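Local coordinates for protein thioesterase (Pseudomonas aeruginosa, PDB 2O5U) that probably hydrolyses fatty acyl-CoA thioesters, as a hot-dog-fold member of the 4-hydroxybenzoyl-CoA thioesterase family, at residues Q17-R22 / I83-R88; T36-F41 / C71-P76; S95-E100 / V130-E135. All coordinates share one frame; numbering follows the deposited sequence. Where two conformers were deposited one is given.

Overall arrangement
The three contacts illustrate how a hot-dog fold, one antiparallel sheet wrapped round a long helix, is held together: contact 1 joins an edge strand to its neighbour, contact 2 seats the long helix 34-53 on strand 62-73, and contact 3 closes the chain's C-terminal linker over the start of strand 96-105. Contacts 1 and 2 have centres about 11 Å apart and touch directly, Met85 CE lying 3.6 Å from Phe41 CD1. Contact 3 is about 22 Å from contact 1 and 23 Å from contact 2, centre to centre, on the other side of the chain's middle. It is tied to contact 1 through neighbouring strands, where Glu100 N and Arg88 O are 2.8 Å apart in a probable hydrogen bond.

Contact 1. Residues Q17-R22 / I83-R88; sequences QPISTR and IEMGLR
The peptide carbonyls of Gln17, Ile83 and Met85 are the flat groups through which two antiparallel strands meet: Met85 O takes its donor in plane, whereas Gln17 O and Ile83 O take theirs from above the plane. Gln17 N lies 2.9 Å from Met85 O. Above the plane of the Gln17 carbonyl stands Met85 N, which returns a nearly straight bond (169° at the hydrogen). The same Gln17 oxygen also takes a CA-H...O contact from Glu84 CA at 3.3 Å. Ile83 O likewise has two neighbours: Ile19 N, raised 47° out of the carbonyl plane, donates to it at 3.3 Å, while Pro18 CA makes a weaker C-H contact. Pro18 lacks an N-H, yet the ladder loses nothing, because it faces Glu84 in a non-hydrogen-bonded pair with CA atoms only 4.0 Å apart.

On the sheet face carrying Ile19, Ile83 and Met85 the packing is apolar. Ile83 CG1 lies between its backbone N and carbonyl carbon (chi1 68°), close against the Ile19 carbonyl, and Ile83 CD1 rests 3.6 Å from Ile19 CB. Further along, Ile19 CD1 reaches Met85 CG at 3.7 Å, the two side chains crossing obliquely.

Glu84, on the other face, forms a salt bridge with Arg10, and Ser20 OG bonds to Ser20 N of the second subunit. Within this chain strand 15-19 is an outermost strand of the hot-dog sheet; strand 96-105 lies on the far side of strand 83-92, and helix 34-53 covers the apolar face, with Phe40 against both Ile19 and Met85.

Contact 2. Residues T36-F41 / C71-P76; sequences TYYAFF and CDYFAP
Tyr37, Tyr38 and Phe41 of the helix close over Cys71 and Tyr73 of the sheet, an instance of the hot-dog fold in which a long central helix is wrapped by an antiparallel sheet. The strand and helix segments run at 125° to one another, and the gap between them is filled mainly by rings and one sulfur.

The tight part centres on an edge-to-face pair. Tyr73 turns its CD2-CE2 edge to one face of Tyr37, with the planes at 86° and the centroids 5.1 Å apart. CD2 stands over the middle of the Tyr37 ring, while CE2 presses nearest its rim, 3.4 Å from Tyr37 CD1. Cys71 SG, anti to its backbone N (chi1 -165°), is directed into the helix side, where it meets Phe41 CZ at 3.6 Å; the same sulfur also lies over the rim of the Tyr73 ring. Tyr38 approaches beside them: its CZ is 3.6 Å from Cys71 CB, and its CE1 touches the Tyr73 hydroxyl, the two tyrosines crossing at about a right angle.

Both of these tyrosine hydroxyls find their polar partners beyond the contact. Tyr73 OH is bonded to Asn34 O, and Tyr38 OH to Ser69 OG of the third subunit, in which a further strand pairs with Cys71 and Asp72 and continues the sheet across the interface.

Toward Ala75 and exposed Pro76 the packing becomes looser, and direct contact gives way to water. There the Tyr37 hydroxyl stays 4.2 Å from Ala75 O, and one water spans the gap, 2.8 Å from Tyr37 OH and donating a hydrogen to Ala75 O.

Contact 3. Residues S95-E100 / V130-E135; sequences SSVQYE and VAIPQE
Ser95, Val97 and Ile132 form the centre of a small contact near one end of the sheet, where the start of strand 96-105, with the loop residue before it, meets the linker that leads into the C-terminal helix 134-141. It has no hydrogen bond between the two segments. Ile132 and Ser95 carry it about equally. The CA-CB bond of Ile132 points at the strand, CG1 lies anti to the carbonyl carbon (chi1 -64°), and the extended branch brings CG1 and CD1 to the backbone of Ser95 and Ser96. CG1 comes 3.8 Å from the carbonyl carbon of Ser95; CD1 lies 3.6 Å from Ser96 O and, one residue further, 4.1 Å from Val97 CB. The closest approach is at the other end, where Ser95 CB is 3.1 Å from Val130 O. It is the methylene and not the hydroxyl that meets this oxygen, since the Ser95 OG sits between its own backbone N and carbonyl carbon (chi1 62°), on another side of CB.

In this hot-dog sheet strand 96-105 is the middle one, flanked by strands 83-92 and 113-123, and both helix 134-141, through Leu140, and helix 34-53, through Val45 and Leu49, touch its Tyr99. Leu140 also touches both Val97 and Ile132, and Phe121 of strand 113-123 borders the same two residues, so the isoleucine lies between sheet and helix. Pro133, directly after it, occupies the N-cap position of helix 134-141.

On the strand, Ser96 points its CB away from the linker, and its OG is bonded to Arg91 NH2. Residues 130-134 also touch a crystal neighbour.

Contact 1. Residues Q17-R22 / I83-R88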
loop_
_atom_site.group_PDB
_atom_site.type_symbol
_atom_site.label_atom_id
_atom_site.label_comp_id
_atom_site.label_asym_id
_atom_site.label_seq_id
_atom_site.Cartn_x
_atom_site.Cartn_y
_atom_site.Cartn_z
ATOM N N GLN A 17 -0.174 -16.289 -13.595
ATOM C CA GLN A 17 0.671 -16.218 -12.417
ATOM C C GLN A 17 -0.154 -16.080 -11.180
ATOM O O GLN A 17 -0.930 -15.134 -11.068
ATOM C CB GLN A 17 1.609 -15.026 -12.479
ATOM C CG GLN A 17 2.590 -15.018 -11.307
ATOM C CD GLN A 17 3.242 -13.685 -11.119
ATOM O OE1 GLN A 17 3.383 -12.930 -12.066
ATOM N NE2 GLN A 17 3.685 -13.402 -9.897
ATOM N N PRO A 18 0.085 -16.968 -10.228
ATOM C CA PRO A 18 -0.574 -16.826 -8.960
ATOM C C PRO A 18 0.032 -15.636 -8.209
ATOM O O PRO A 18 1.238 -15.335 -8.332
ATOM C CB PRO A 18 -0.262 -18.170 -8.280
ATOM C CG PRO A 18 1.042 -18.553 -8.846
ATOM C CD PRO A 18 0.996 -18.131 -10.251
ATOM N N ILE A 19 -0.805 -14.937 -7.450
ATOM C CA ILE A 19 -0.370 -13.857 -6.560
ATOM C C ILE A 19 -1.096 -14.075 -5.258
ATOM O O ILE A 19 -2.289 -14.133 -5.258
ATOM C CB ILE A 19 -0.726 -12.457 -7.099
ATOM C CG1 ILE A 19 -0.005 -12.211 -8.459
ATOM C CG2 ILE A 19 -0.363 -11.379 -6.090
ATOM C CD1 ILE A 19 -0.094 -10.798 -9.008
ATOM N N SER A 20 -0.364 -14.225 -4.160
ATOM C CA SER A 20 -1.027 -14.376 -2.884
ATOM C C SER A 20 -1.628 -13.045 -2.438
ATOM O O SER A 20 -1.028 -11.973 -2.615
ATOM C CB SER A 20 -0.062 -14.938 -1.835
ATOM O OG SER A 20 1.123 -14.162 -1.747
ATOM N N THR A 21 -2.816 -13.127 -1.839
ATOM C CA THR A 21 -3.447 -11.943 -1.269
ATOM C C THR A 21 -2.864 -11.626 0.138
ATOM O O THR A 21 -2.330 -12.523 0.837
ATOM C CB THR A 21 -4.967 -12.063 -1.214
ATOM O OG1 THR A 21 -5.265 -13.328 -0.607
ATOM C CG2 THR A 21 -5.550 -11.985 -2.666
ATOM N N ARG A 22 -2.938 -10.336 0.518
ATOM C CA ARG A 22 -2.375 -9.869 1.762
ATOM C C ARG A 22 -3.494 -9.279 2.576
ATOM O O ARG A 22 -4.551 -8.921 2.026
ATOM C CB ARG A 22 -1.283 -8.809 1.559
ATOM C CG ARG A 22 0.010 -9.356 0.827
ATOM C CD ARG A 22 0.929 -8.183 0.454
ATOM N NE ARG A 22 2.001 -8.718 -0.369
ATOM C CZ ARG A 22 3.035 -8.016 -0.802
ATOM N NH1 ARG A 22 3.151 -6.740 -0.437
ATOM N NH2 ARG A 22 3.950 -8.592 -1.599
ATOM N N ILE A 83 -5.598 -16.041 -5.885
ATOM C CA ILE A 83 -5.952 -15.457 -7.156
ATOM C C ILE A 83 -4.856 -15.794 -8.173
ATOM O O ILE A 83 -3.783 -16.281 -7.801
ATOM C CB ILE A 83 -6.259 -13.910 -7.051
ATOM C CG1 ILE A 83 -5.009 -13.053 -6.709
ATOM C CG2 ILE A 83 -7.448 -13.614 -6.028
ATOM C CD1 ILE A 83 -4.236 -12.507 -7.982
ATOM N N GLU A 84 -5.153 -15.555 -9.430
ATOM C CA GLU A 84 -4.152 -15.669 -10.461
ATOM C C GLU A 84 -4.463 -14.693 -11.563
ATOM O O GLU A 84 -5.641 -14.426 -11.853
ATOM C CB GLU A 84 -4.010 -17.125 -10.956
ATOM C CG GLU A 84 -4.876 -17.524 -12.065
ATOM C CD GLU A 84 -4.722 -19.001 -12.401
ATOM O OE1 GLU A 84 -3.594 -19.438 -12.750
ATOM O OE2 GLU A 84 -5.744 -19.717 -12.328
ATOM N N MET A 85 -3.398 -14.170 -12.176
ATOM C CA MET A 85 -3.512 -13.171 -13.221
ATOM C C MET A 85 -3.224 -13.833 -14.520
ATOM O O MET A 85 -2.197 -14.518 -14.610
ATOM C CB MET A 85 -2.475 -12.057 -13.032
ATOM C CG MET A 85 -2.579 -11.294 -11.710
ATOM S SD MET A 85 -4.227 -10.597 -11.422
ATOM C CE MET A 85 -4.418 -9.458 -12.770
ATOM N N GLY A 86 -4.144 -13.673 -15.482
ATOM C CA GLY A 86 -3.885 -13.972 -16.910
ATOM C C GLY A 86 -3.327 -12.763 -17.634
ATOM O O GLY A 86 -3.727 -11.604 -17.396
ATOM N N LEU A 87 -2.367 -13.035 -18.492
ATOM C CA LEU A 87 -1.677 -12.027 -19.244
ATOM C C LEU A 87 -1.611 -12.391 -20.726
ATOM O O LEU A 87 -1.357 -13.562 -21.073
ATOM C CB LEU A 87 -0.270 -11.898 -18.669
ATOM C CG LEU A 87 0.730 -10.961 -19.374
ATOM C CD1 LEU A 87 0.218 -9.505 -19.501
ATOM C CD2 LEU A 87 2.074 -11.010 -18.640
ATOM N N ARG A 88 -1.930 -11.421 -21.584
ATOM C CA ARG A 88 -1.547 -11.481 -22.989
ATOM C C ARG A 88 -1.093 -10.088 -23.460
ATOM O O ARG A 88 -1.427 -9.093 -22.828
ATOM C CB ARG A 88 -2.708 -11.937 -23.842
ATOM C CG ARG A 88 -3.803 -10.954 -23.878
ATOM C CD ARG A 88 -4.744 -11.348 -25.007
ATOM N NE ARG A 88 -5.802 -10.353 -25.221
ATOM C CZ ARG A 88 -6.985 -10.363 -24.604
ATOM N NH1 ARG A 88 -7.275 -11.289 -23.708
ATOM N NH2 ARG A 88 -7.885 -9.438 -24.881
#

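Contact 2. Residues T36-F41 / C71-P76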
loop_
_atom_site.group_PDB
_atom_site.type_symbol
_atom_site.label_atom_id
_atom_site.label_comp_id
_atom_site.label_asym_id
_atom_site.label_seq_id
_atom_site.Cartn_x
_atom_site.Cartn_y
_atom_site.Cartn_z
ATOM N N THR A 36 -5.754 -2.144 -5.786
ATOM C CA THR A 36 -4.898 -3.323 -5.637
ATOM C C THR A 36 -4.786 -4.097 -6.928
ATOM O O THR A 36 -3.770 -4.665 -7.204
ATOM C CB THR A 36 -5.356 -4.242 -4.435
ATOM O OG1 THR A 36 -5.544 -3.436 -3.257
ATOM C CG2 THR A 36 -4.307 -5.341 -4.101
ATOM N N TYR A 37 -5.818 -4.053 -7.748
ATOM C CA TYR A 37 -5.812 -4.789 -8.995
ATOM C C TYR A 37 -4.714 -4.277 -9.912
ATOM O O TYR A 37 -4.038 -5.053 -10.589
ATOM C CB TYR A 37 -7.180 -4.661 -9.653
ATOM C CG TYR A 37 -8.244 -5.545 -9.011
ATOM C CD1 TYR A 37 -8.863 -5.151 -7.827
ATOM C CD2 TYR A 37 -8.595 -6.769 -9.580
ATOM C CE1 TYR A 37 -9.844 -5.940 -7.206
ATOM C CE2 TYR A 37 -9.589 -7.579 -8.990
ATOM C CZ TYR A 37 -10.212 -7.158 -7.825
ATOM O OH TYR A 37 -11.194 -7.955 -7.275
ATOM N N TYR A 38 -4.478 -2.968 -9.887
ATOM C CA TYR A 38 -3.402 -2.411 -10.705
ATOM C C TYR A 38 -2.024 -2.828 -10.241
ATOM O O TYR A 38 -1.097 -2.964 -11.051
ATOM C CB TYR A 38 -3.517 -0.885 -10.747
ATOM C CG TYR A 38 -4.705 -0.380 -11.518
ATOM C CD1 TYR A 38 -5.804 0.173 -10.863
ATOM C CD2 TYR A 38 -4.727 -0.449 -12.910
ATOM C CE1 TYR A 38 -6.904 0.623 -11.585
ATOM C CE2 TYR A 38 -5.819 -0.008 -13.646
ATOM C CZ TYR A 38 -6.888 0.557 -12.987
ATOM O OH TYR A 38 -7.953 1.016 -13.741
ATOM N N ALA A 39 -1.870 -2.999 -8.932
ATOM C CA ALA A 39 -0.665 -3.598 -8.351
ATOM C C ALA A 39 -0.468 -5.055 -8.799
ATOM O O ALA A 39 0.665 -5.448 -9.114
ATOM C CB ALA A 39 -0.650 -3.472 -6.830
ATOM N N PHE A 40 -1.559 -5.824 -8.878
ATOM C CA PHE A 40 -1.505 -7.175 -9.510
ATOM C C PHE A 40 -1.084 -7.075 -11.003
ATOM O O PHE A 40 -0.280 -7.895 -11.452
ATOM C CB PHE A 40 -2.854 -7.908 -9.429
ATOM C CG PHE A 40 -3.340 -8.147 -8.021
ATOM C CD1 PHE A 40 -2.432 -8.364 -6.980
ATOM C CD2 PHE A 40 -4.693 -8.241 -7.750
ATOM C CE1 PHE A 40 -2.893 -8.636 -5.678
ATOM C CE2 PHE A 40 -5.162 -8.491 -6.401
ATOM C CZ PHE A 40 -4.264 -8.689 -5.411
ATOM N N PHE A 41 -1.627 -6.112 -11.762
ATOM C CA PHE A 41 -1.251 -5.975 -13.201
ATOM C C PHE A 41 0.302 -5.706 -13.308
ATOM O O PHE A 41 1.016 -6.312 -14.116
ATOM C CB PHE A 41 -1.920 -4.759 -13.802
ATOM C CG PHE A 41 -3.432 -4.870 -14.042
ATOM C CD1 PHE A 41 -4.172 -5.993 -13.683
ATOM C CD2 PHE A 41 -4.083 -3.822 -14.705
ATOM C CE1 PHE A 41 -5.564 -6.055 -13.944
ATOM C CE2 PHE A 41 -5.463 -3.881 -14.988
ATOM C CZ PHE A 41 -6.205 -4.991 -14.599
ATOM N N CYS A 71 -9.251 -0.574 -15.869
ATOM C CA CYS A 71 -9.746 -1.848 -15.346
ATOM C C CYS A 71 -11.268 -1.817 -15.254
ATOM O O CYS A 71 -11.849 -0.776 -14.956
ATOM C CB CYS A 71 -9.201 -2.100 -13.915
ATOM S SG CYS A 71 -9.381 -3.808 -13.309
ATOM N N ASP A 72 -11.890 -2.962 -15.510
ATOM C CA ASP A 72 -13.326 -3.174 -15.226
ATOM C C ASP A 72 -13.409 -4.223 -14.162
ATOM O O ASP A 72 -12.708 -5.227 -14.215
ATOM C CB ASP A 72 -14.079 -3.654 -16.486
ATOM C CG ASP A 72 -14.027 -2.623 -17.612
ATOM O OD1 ASP A 72 -14.559 -1.511 -17.446
ATOM O OD2 ASP A 72 -13.405 -2.921 -18.651
ATOM N N TYR A 73 -14.270 -4.014 -13.191
ATOM C CA TYR A 73 -14.418 -4.937 -12.059
ATOM C C TYR A 73 -15.780 -5.618 -12.143
ATOM O O TYR A 73 -16.812 -4.926 -12.078
ATOM C CB TYR A 73 -14.325 -4.141 -10.775
ATOM C CG TYR A 73 -13.042 -3.326 -10.663
ATOM C CD1 TYR A 73 -12.945 -2.039 -11.193
ATOM C CD2 TYR A 73 -11.920 -3.877 -10.037
ATOM C CE1 TYR A 73 -11.711 -1.284 -11.118
ATOM C CE2 TYR A 73 -10.723 -3.142 -9.914
ATOM C CZ TYR A 73 -10.626 -1.875 -10.461
ATOM O OH TYR A 73 -9.432 -1.218 -10.292
ATOM N N PHE A 74 -15.777 -6.947 -12.296
ATOM C CA PHE A 74 -17.033 -7.711 -12.579
ATOM C C PHE A 74 -17.605 -8.331 -11.328
ATOM O O PHE A 74 -18.817 -8.351 -11.152
ATOM C CB PHE A 74 -16.795 -8.802 -13.642
ATOM C CG PHE A 74 -16.181 -8.286 -14.917
ATOM C CD1 PHE A 74 -14.876 -8.603 -15.253
ATOM C CD2 PHE A 74 -16.905 -7.462 -15.767
ATOM C CE1 PHE A 74 -14.288 -8.078 -16.453
ATOM C CE2 PHE A 74 -16.328 -6.967 -16.968
ATOM C CZ PHE A 74 -15.004 -7.258 -17.288
ATOM N N ALA A 75 -16.732 -8.778 -10.430
ATOM C CA ALA A 75 -17.145 -9.368 -9.178
ATOM C C ALA A 75 -16.024 -9.336 -8.144
ATOM O O ALA A 75 -14.876 -9.570 -8.510
ATOM C CB ALA A 75 -17.591 -10.854 -9.413
ATOM N N PRO A 76 -16.346 -9.181 -6.852
ATOM C CA PRO A 76 -15.263 -9.068 -5.836
ATOM C C PRO A 76 -14.495 -10.358 -5.519
ATOM O O PRO A 76 -15.004 -11.472 -5.704
ATOM C CB PRO A 76 -15.999 -8.538 -4.593
ATOM C CG PRO A 76 -17.391 -8.917 -4.728
ATOM C CD PRO A 76 -17.683 -8.979 -6.257
HETATM O O HOH W 1 -13.243 -7.189 -9.003
#

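Contact 3. Residues S95-E100 / V130-E135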
loop_
_atom_site.group_PDB
_atom_site.type_symbol
_atom_site.label_atom_id
_atom_site.label_comp_id
_atom_site.label_asym_id
_atom_site.label_seq_id
_atom_site.Cartn_x
_atom_site.Cartn_y
_atom_site.Cartn_z
ATOM N N SER A 95 8.576 0.800 -29.558
ATOM C CA SER A 95 8.897 1.272 -28.199
ATOM C C SER A 95 7.790 1.062 -27.160
ATOM O O SER A 95 8.028 1.262 -25.973
ATOM C CB SER A 95 9.348 2.724 -28.197
ATOM O OG SER A 95 8.343 3.603 -28.670
ATOM N N SER A 96 6.609 0.620 -27.601
ATOM C CA SER A 96 5.516 0.502 -26.690
ATOM C C SER A 96 4.823 -0.862 -26.848
ATOM O O SER A 96 4.896 -1.519 -27.889
ATOM C CB SER A 96 4.540 1.661 -26.921
ATOM O OG SER A 96 3.856 1.462 -28.148
ATOM N N VAL A 97 4.102 -1.250 -25.811
ATOM C CA VAL A 97 3.471 -2.550 -25.723
ATOM C C VAL A 97 2.188 -2.364 -24.881
ATOM O O VAL A 97 2.182 -1.703 -23.832
ATOM C CB VAL A 97 4.468 -3.681 -25.185
ATOM C CG1 VAL A 97 5.004 -3.384 -23.821
ATOM C CG2 VAL A 97 3.829 -5.119 -25.219
ATOM N N GLN A 98 1.088 -2.905 -25.405
ATOM C CA GLN A 98 -0.192 -2.902 -24.656
ATOM C C GLN A 98 -0.450 -4.319 -24.137
ATOM O O GLN A 98 -0.571 -5.260 -24.926
ATOM C CB GLN A 98 -1.359 -2.463 -25.538
ATOM C CG GLN A 98 -2.750 -2.251 -24.741
ATOM C CD GLN A 98 -4.000 -2.811 -25.461
ATOM O OE1 GLN A 98 -3.989 -3.060 -26.656
ATOM N NE2 GLN A 98 -5.100 -3.016 -24.698
ATOM N N TYR A 99 -0.576 -4.450 -22.803
ATOM C CA TYR A 99 -0.953 -5.704 -22.136
ATOM C C TYR A 99 -2.472 -5.761 -21.889
ATOM O O TYR A 99 -3.110 -4.728 -21.616
ATOM C CB TYR A 99 -0.245 -5.823 -20.791
ATOM C CG TYR A 99 1.227 -5.498 -20.794
ATOM C CD1 TYR A 99 1.709 -4.226 -20.459
ATOM C CD2 TYR A 99 2.139 -6.449 -21.189
ATOM C CE1 TYR A 99 3.124 -3.969 -20.471
ATOM C CE2 TYR A 99 3.490 -6.210 -21.217
ATOM C CZ TYR A 99 3.973 -4.981 -20.860
ATOM O OH TYR A 99 5.321 -4.780 -20.877
ATOM N N GLU A 100 -3.045 -6.953 -22.063
ATOM C CA GLU A 100 -4.352 -7.303 -21.453
ATOM C C GLU A 100 -4.170 -8.249 -20.262
ATOM O O GLU A 100 -3.509 -9.243 -20.392
ATOM C CB GLU A 100 -5.188 -8.006 -22.477
ATOM C CG GLU A 100 -5.494 -7.196 -23.722
ATOM C CD GLU A 100 -6.627 -6.187 -23.511
ATOM O OE1 GLU A 100 -7.434 -6.294 -22.534
ATOM O OE2 GLU A 100 -6.726 -5.314 -24.358
ATOM N N VAL A 130 13.206 4.640 -26.395
ATOM C CA VAL A 130 14.158 3.825 -27.130
ATOM C C VAL A 130 13.346 2.641 -27.585
ATOM O O VAL A 130 12.215 2.470 -27.112
ATOM C CB VAL A 130 15.312 3.338 -26.242
ATOM C CG1 VAL A 130 16.281 4.473 -26.032
ATOM C CG2 VAL A 130 14.784 2.777 -24.918
ATOM N N ALA A 131 13.899 1.794 -28.436
ATOM C CA ALA A 131 13.117 0.608 -28.799
ATOM C C ALA A 131 13.210 -0.441 -27.695
ATOM O O ALA A 131 14.232 -0.547 -26.955
ATOM C CB ALA A 131 13.507 0.052 -30.122
ATOM N N ILE A 132 12.125 -1.198 -27.564
ATOM C CA ILE A 132 12.099 -2.314 -26.653
ATOM C C ILE A 132 13.289 -3.242 -27.004
ATOM O O ILE A 132 13.445 -3.665 -28.169
ATOM C CB ILE A 132 10.745 -3.082 -26.797
ATOM C CG1 ILE A 132 9.563 -2.185 -26.372
ATOM C CG2 ILE A 132 10.807 -4.404 -26.065
ATOM C CD1 ILE A 132 8.130 -2.782 -26.840
ATOM N N PRO A 133 14.137 -3.532 -26.015
ATOM C CA PRO A 133 15.293 -4.406 -26.195
ATOM C C PRO A 133 14.928 -5.787 -26.752
ATOM O O PRO A 133 13.859 -6.326 -26.381
ATOM C CB PRO A 133 15.839 -4.541 -24.774
ATOM C CG PRO A 133 15.513 -3.173 -24.110
ATOM C CD PRO A 133 14.102 -2.920 -24.669
ATOM N N GLN A 134 15.813 -6.359 -27.584
ATOM C CA GLN A 134 15.529 -7.624 -28.323
ATOM C C GLN A 134 15.057 -8.808 -27.448
ATOM O O GLN A 134 14.089 -9.499 -27.768
ATOM C CB GLN A 134 16.724 -8.011 -29.228
ATOM C CG GLN A 134 16.397 -9.127 -30.263
ATOM C CD GLN A 134 15.206 -8.805 -31.183
ATOM O OE1 GLN A 134 15.218 -7.797 -31.896
ATOM N NE2 GLN A 134 14.200 -9.675 -31.195
ATOM N N GLU A 135 15.750 -9.036 -26.341
ATOM C CA GLU A 135 15.399 -10.134 -25.454
ATOM C C GLU A 135 14.008 -9.910 -24.826
ATOM O O GLU A 135 13.251 -10.840 -24.684
ATOM C CB GLU A 135 16.513 -10.346 -24.393
ATOM C CG GLU A 135 16.231 -11.431 -23.329
ATOM C CD GLU A 135 17.449 -11.730 -22.390
ATOM O OE1 GLU A 135 17.342 -12.650 -21.555
ATOM O OE2 GLU A 135 18.526 -11.073 -22.462
#